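Local coordinates for TRAP dicarboxylate transporter, DctP subunit (Anaerococcus prevoti, PDB 4N91), which binds alpha- and beta-D-glucuronate and is probably the extracytoplasmic solute-binding subunit of a TRAP transporter that takes up the sugar, at residues Ile174-Ser179 / Gly212-Glu217. Sequence-based numbering, arbitrary orientation. Where two conformers were deposited one is given.
Sequences IRVQQS and GAENNE. With BDP (beta-D-glucopyranuronic acid), chain C.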
ATOM      1  N   ILE A 174       2.805  -4.965 -17.783  1.00 13.37           N
ATOM      2  CA  ILE A 174       2.811  -5.281 -16.364  1.00 11.23           C
ATOM      3  C   ILE A 174       1.789  -4.409 -15.679  1.00 10.76           C
ATOM      4  O   ILE A 174       1.814  -3.191 -15.846  1.00 13.32           O
ATOM      5  CB  ILE A 174       4.191  -5.009 -15.741  1.00 13.33           C
ATOM      6  CG1 ILE A 174       5.250  -5.873 -16.432  1.00 15.88           C
ATOM      7  CG2 ILE A 174       4.156  -5.212 -14.249  1.00 16.50           C
ATOM      8  CD1 ILE A 174       5.063  -7.379 -16.260  1.00 14.48           C
ATOM      9  N   ARG A 175       0.894  -5.011 -14.906  1.00 11.16           N
ATOM     10  CA  ARG A 175      -0.099  -4.224 -14.170  1.00 11.59           C
ATOM     11  C   ARG A 175       0.585  -3.452 -13.051  1.00 11.98           C
ATOM     12  O   ARG A 175       1.483  -3.978 -12.358  1.00 12.19           O
ATOM     13  CB  ARG A 175      -1.204  -5.110 -13.591  1.00 11.61           C
ATOM     14  CG  ARG A 175      -2.243  -4.347 -12.798  1.00 10.36           C
ATOM     15  CD  ARG A 175      -1.923  -4.261 -11.302  1.00 11.74           C
ATOM     16  NE  ARG A 175      -2.889  -3.470 -10.567  1.00 11.28           N
ATOM     17  CZ  ARG A 175      -2.867  -3.326  -9.249  1.00 13.27           C
ATOM     18  NH1 ARG A 175      -1.915  -3.931  -8.545  1.00 12.00           N
ATOM     19  NH2 ARG A 175      -3.786  -2.588  -8.643  1.00 11.52           N
ATOM     20  N   VAL A 176       0.157  -2.202 -12.891  1.00 12.50           N
ATOM     21  CA  VAL A 176       0.533  -1.384 -11.752  1.00 13.89           C
ATOM     22  C   VAL A 176      -0.743  -0.742 -11.198  1.00 12.80           C
ATOM     23  O   VAL A 176      -1.816  -0.858 -11.781  1.00 13.39           O
ATOM     24  CB  VAL A 176       1.550  -0.303 -12.120  1.00 14.41           C
ATOM     25  CG1 VAL A 176       2.848  -0.974 -12.576  1.00 16.55           C
ATOM     26  CG2 VAL A 176       1.003   0.597 -13.205  1.00 14.65           C
ATOM     27  N   GLN A 177      -0.618  -0.113 -10.038  1.00 13.05           N
ATOM     28  CA  GLN A 177      -1.712   0.671  -9.495  1.00 10.73           C
ATOM     29  C   GLN A 177      -1.869   1.954 -10.289  1.00 16.17           C
ATOM     30  O   GLN A 177      -1.035   2.269 -11.149  1.00 17.78           O
ATOM     31  CB  GLN A 177      -1.442   0.974  -8.036  1.00 12.35           C
ATOM     32  CG  GLN A 177      -1.291  -0.293  -7.187  1.00 14.64           C
ATOM     33  CD  GLN A 177      -1.178   0.041  -5.712  1.00 16.42           C
ATOM     34  OE1 GLN A 177      -2.174   0.311  -5.042  1.00 19.31           O
ATOM     35  NE2 GLN A 177       0.025   0.043  -5.217  1.00 15.05           N
ATOM     36  N   GLN A 178      -2.955   2.681 -10.031  0.55 13.87           N
ATOM     37  CA  GLN A 178      -3.204   3.947 -10.707  0.55 12.72           C
ATOM     38  C   GLN A 178      -2.306   5.030 -10.108  0.55 14.58           C
ATOM     39  O   GLN A 178      -2.728   5.846  -9.282  0.55 15.72           O
ATOM     40  CB  GLN A 178      -4.680   4.350 -10.651  0.55 14.66           C
ATOM     41  CG  GLN A 178      -5.016   5.462 -11.649  0.55 21.55           C
ATOM     42  CD  GLN A 178      -6.460   5.936 -11.588  0.55 22.76           C
ATOM     43  OE1 GLN A 178      -6.732   7.053 -11.169  0.55 19.94           O
ATOM     44  NE2 GLN A 178      -7.383   5.092 -12.006  0.55 24.87           N
ATOM     45  N   SER A 179      -1.062   5.019 -10.561  1.00 15.20           N
ATOM     46  CA  SER A 179       0.022   5.766  -9.971  1.00 17.63           C
ATOM     47  C   SER A 179       0.995   6.236 -11.049  1.00 15.28           C
ATOM     48  O   SER A 179       1.695   5.417 -11.660  1.00 15.96           O
ATOM     49  CB  SER A 179       0.775   4.824  -9.027  1.00 17.93           C
ATOM     50  OG  SER A 179       2.016   5.386  -8.621  1.00 21.09           O
ATOM     51  N   GLY A 212       1.979  -9.958 -16.345  1.00 13.98           N
ATOM     52  CA  GLY A 212       2.492 -10.011 -15.000  1.00 12.89           C
ATOM     53  C   GLY A 212       2.052  -8.794 -14.224  1.00 13.70           C
ATOM     54  O   GLY A 212       1.272  -7.967 -14.698  1.00 12.69           O
ATOM     55  N   ALA A 213       2.548  -8.696 -13.003  1.00 11.09           N
ATOM     56  CA  ALA A 213       2.171  -7.623 -12.110  1.00 11.08           C
ATOM     57  C   ALA A 213       3.299  -7.489 -11.087  1.00 10.45           C
ATOM     58  O   ALA A 213       4.388  -8.071 -11.251  1.00 12.56           O
ATOM     59  CB  ALA A 213       0.820  -7.912 -11.439  1.00 11.50           C
ATOM     60  N   GLU A 214       3.072  -6.704 -10.045  1.00 12.30           N
ATOM     61  CA  GLU A 214       4.087  -6.574  -9.004  1.00 12.68           C
ATOM     62  C   GLU A 214       3.435  -6.282  -7.689  1.00 12.49           C
ATOM     63  O   GLU A 214       2.533  -5.475  -7.609  1.00 12.75           O
ATOM     64  CB  GLU A 214       5.128  -5.502  -9.350  1.00 12.02           C
ATOM     65  CG  GLU A 214       4.581  -4.184  -9.896  1.00 13.76           C
ATOM     66  CD  GLU A 214       4.060  -3.215  -8.847  1.00 15.83           C
ATOM     67  OE1 GLU A 214       2.899  -2.746  -8.999  1.00 15.26           O
ATOM     68  OE2 GLU A 214       4.802  -2.872  -7.887  1.00 15.85           O
ATOM     69  N   ASN A 215       3.879  -6.987  -6.654  1.00 11.08           N
ATOM     70  CA  ASN A 215       3.242  -6.858  -5.372  1.00 11.72           C
ATOM     71  C   ASN A 215       3.985  -7.674  -4.340  1.00 12.67           C
ATOM     72  O   ASN A 215       4.977  -8.327  -4.642  1.00 12.45           O
ATOM     73  CB  ASN A 215       1.793  -7.362  -5.441  1.00 11.96           C
ATOM     74  CG  ASN A 215       0.865  -6.502  -4.630  1.00 12.98           C
ATOM     75  OD1 ASN A 215       1.127  -6.230  -3.455  1.00 12.95           O
ATOM     76  ND2 ASN A 215      -0.207  -6.020  -5.264  1.00 13.29           N
ATOM     77  N   ASN A 216       3.461  -7.654  -3.126  1.00 11.23           N
ATOM     78  CA  ASN A 216       3.911  -8.563  -2.105  1.00 10.18           C
ATOM     79  C   ASN A 216       3.381  -9.981  -2.344  1.00 14.15           C
ATOM     80  O   ASN A 216       2.602 -10.231  -3.264  1.00 13.87           O
ATOM     81  CB  ASN A 216       3.523  -8.048  -0.722  1.00 13.15           C
ATOM     82  CG  ASN A 216       2.021  -7.922  -0.535  1.00 11.28           C
ATOM     83  OD1 ASN A 216       1.243  -8.862  -0.826  1.00 14.81           O
ATOM     84  ND2 ASN A 216       1.587  -6.744  -0.095  1.00 13.14           N
ATOM     85  N   GLU A 217       3.793 -10.912  -1.500  1.00 15.13           N
ATOM     86  CA  GLU A 217       3.468 -12.316  -1.689  1.00 13.65           C
ATOM     87  C   GLU A 217       2.002 -12.677  -1.462  1.00 15.23           C
ATOM     88  O   GLU A 217       1.541 -13.687  -1.975  1.00 16.23           O
ATOM     89  CB  GLU A 217       4.346 -13.178  -0.801  1.00 15.24           C
ATOM     90  CG  GLU A 217       5.838 -12.956  -1.028  1.00 17.57           C
ATOM     91  CD  GLU A 217       6.480 -11.918  -0.108  1.00 18.15           C
ATOM     92  OE1 GLU A 217       5.836 -10.912   0.273  1.00 15.67           O
ATOM     93  OE2 GLU A 217       7.673 -12.133   0.244  1.00 18.18           O
TER
HETATM   94  C1  BDP C 402      -1.578  -4.435  -1.943  0.66 11.04           C
HETATM   95  C2  BDP C 402      -1.967  -3.290  -1.126  0.66 10.84           C
HETATM   96  C3  BDP C 402      -3.310  -2.776  -1.558  0.66 11.12           C
HETATM   97  C4  BDP C 402      -3.299  -2.385  -2.934  0.66 11.11           C
HETATM   98  C5  BDP C 402      -2.844  -3.524  -3.761  0.66  9.51           C
HETATM   99  C6  BDP C 402      -2.659  -3.123  -5.247  0.66 11.29           C
HETATM  100  O2  BDP C 402      -2.233  -3.929   0.185  0.66 10.60           O
HETATM  101  O3  BDP C 402      -3.710  -1.651  -0.707  0.66 12.27           O
HETATM  102  O4  BDP C 402      -4.463  -1.908  -3.381  0.66 12.65           O
HETATM  103  O5  BDP C 402      -1.533  -4.010  -3.305  0.66 12.23           O
HETATM  104  O6A BDP C 402      -3.667  -2.625  -5.794  0.66 12.50           O
HETATM  105  O1  BDP C 402      -0.178  -4.689  -1.660  0.66 11.71           O
HETATM  106  O6B BDP C 402      -1.638  -3.515  -5.857  0.66 13.00           O
HETATM  107  O   HOH W   1       0.902  -4.759  -9.744  1.00 14.69           O
HETATM  108  O   HOH W   2      -0.577  -6.884  -8.080  1.00 14.86           O
HETATM  109  O   HOH W   3       1.886  -0.234  -8.597  1.00 19.73           O
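R175 and N215, at the ends of two strands that splay apart, converge on one glucuronate while ordered waters bridge the strands beside them. The R175 guanidinium meets the sugar carboxylate end-on, NH1 donating to O6B of beta-D-glucuronate at 2.7 Å and NH2 to O6A at 2.9 Å, both nearly straight. This two-pronged, nearly coplanar pair of hydrogen bonds between guanidinium and carboxylate is the carboxylate-binding arrangement characteristic of TRAP solute-binding proteins. The M196 carbonyl also accepts from NH2, and the backbone N of Q177 lies over one guanidinium face. From the other strand, N215 ND2 reaches the ring oxygen O5 at 3.1 Å, while its OD1 accepts from the backbone N of N216, a bond that helps fix the amide's rotation.

Strands 173-176 and 212-215 belong to different sheets of the type II periplasmic-binding-protein fold and run at 38° to each other. Where they are closest, R175 N donates to G212 O at 3.0 Å, and I174 lays CG2 against A213 CA and CD1 against G212. Farther along, a water accepts from E214 N and R175 NH1 and donates to R175 O. A second accepts from Q177 N and donates to E214 OE1 (2.7 Å). E214 is bent at chi2 (81°), setting OE1 beside V176, 3.9 Å from its CA, while OE2 pairs with R154, which also binds the glucuronate, and H237.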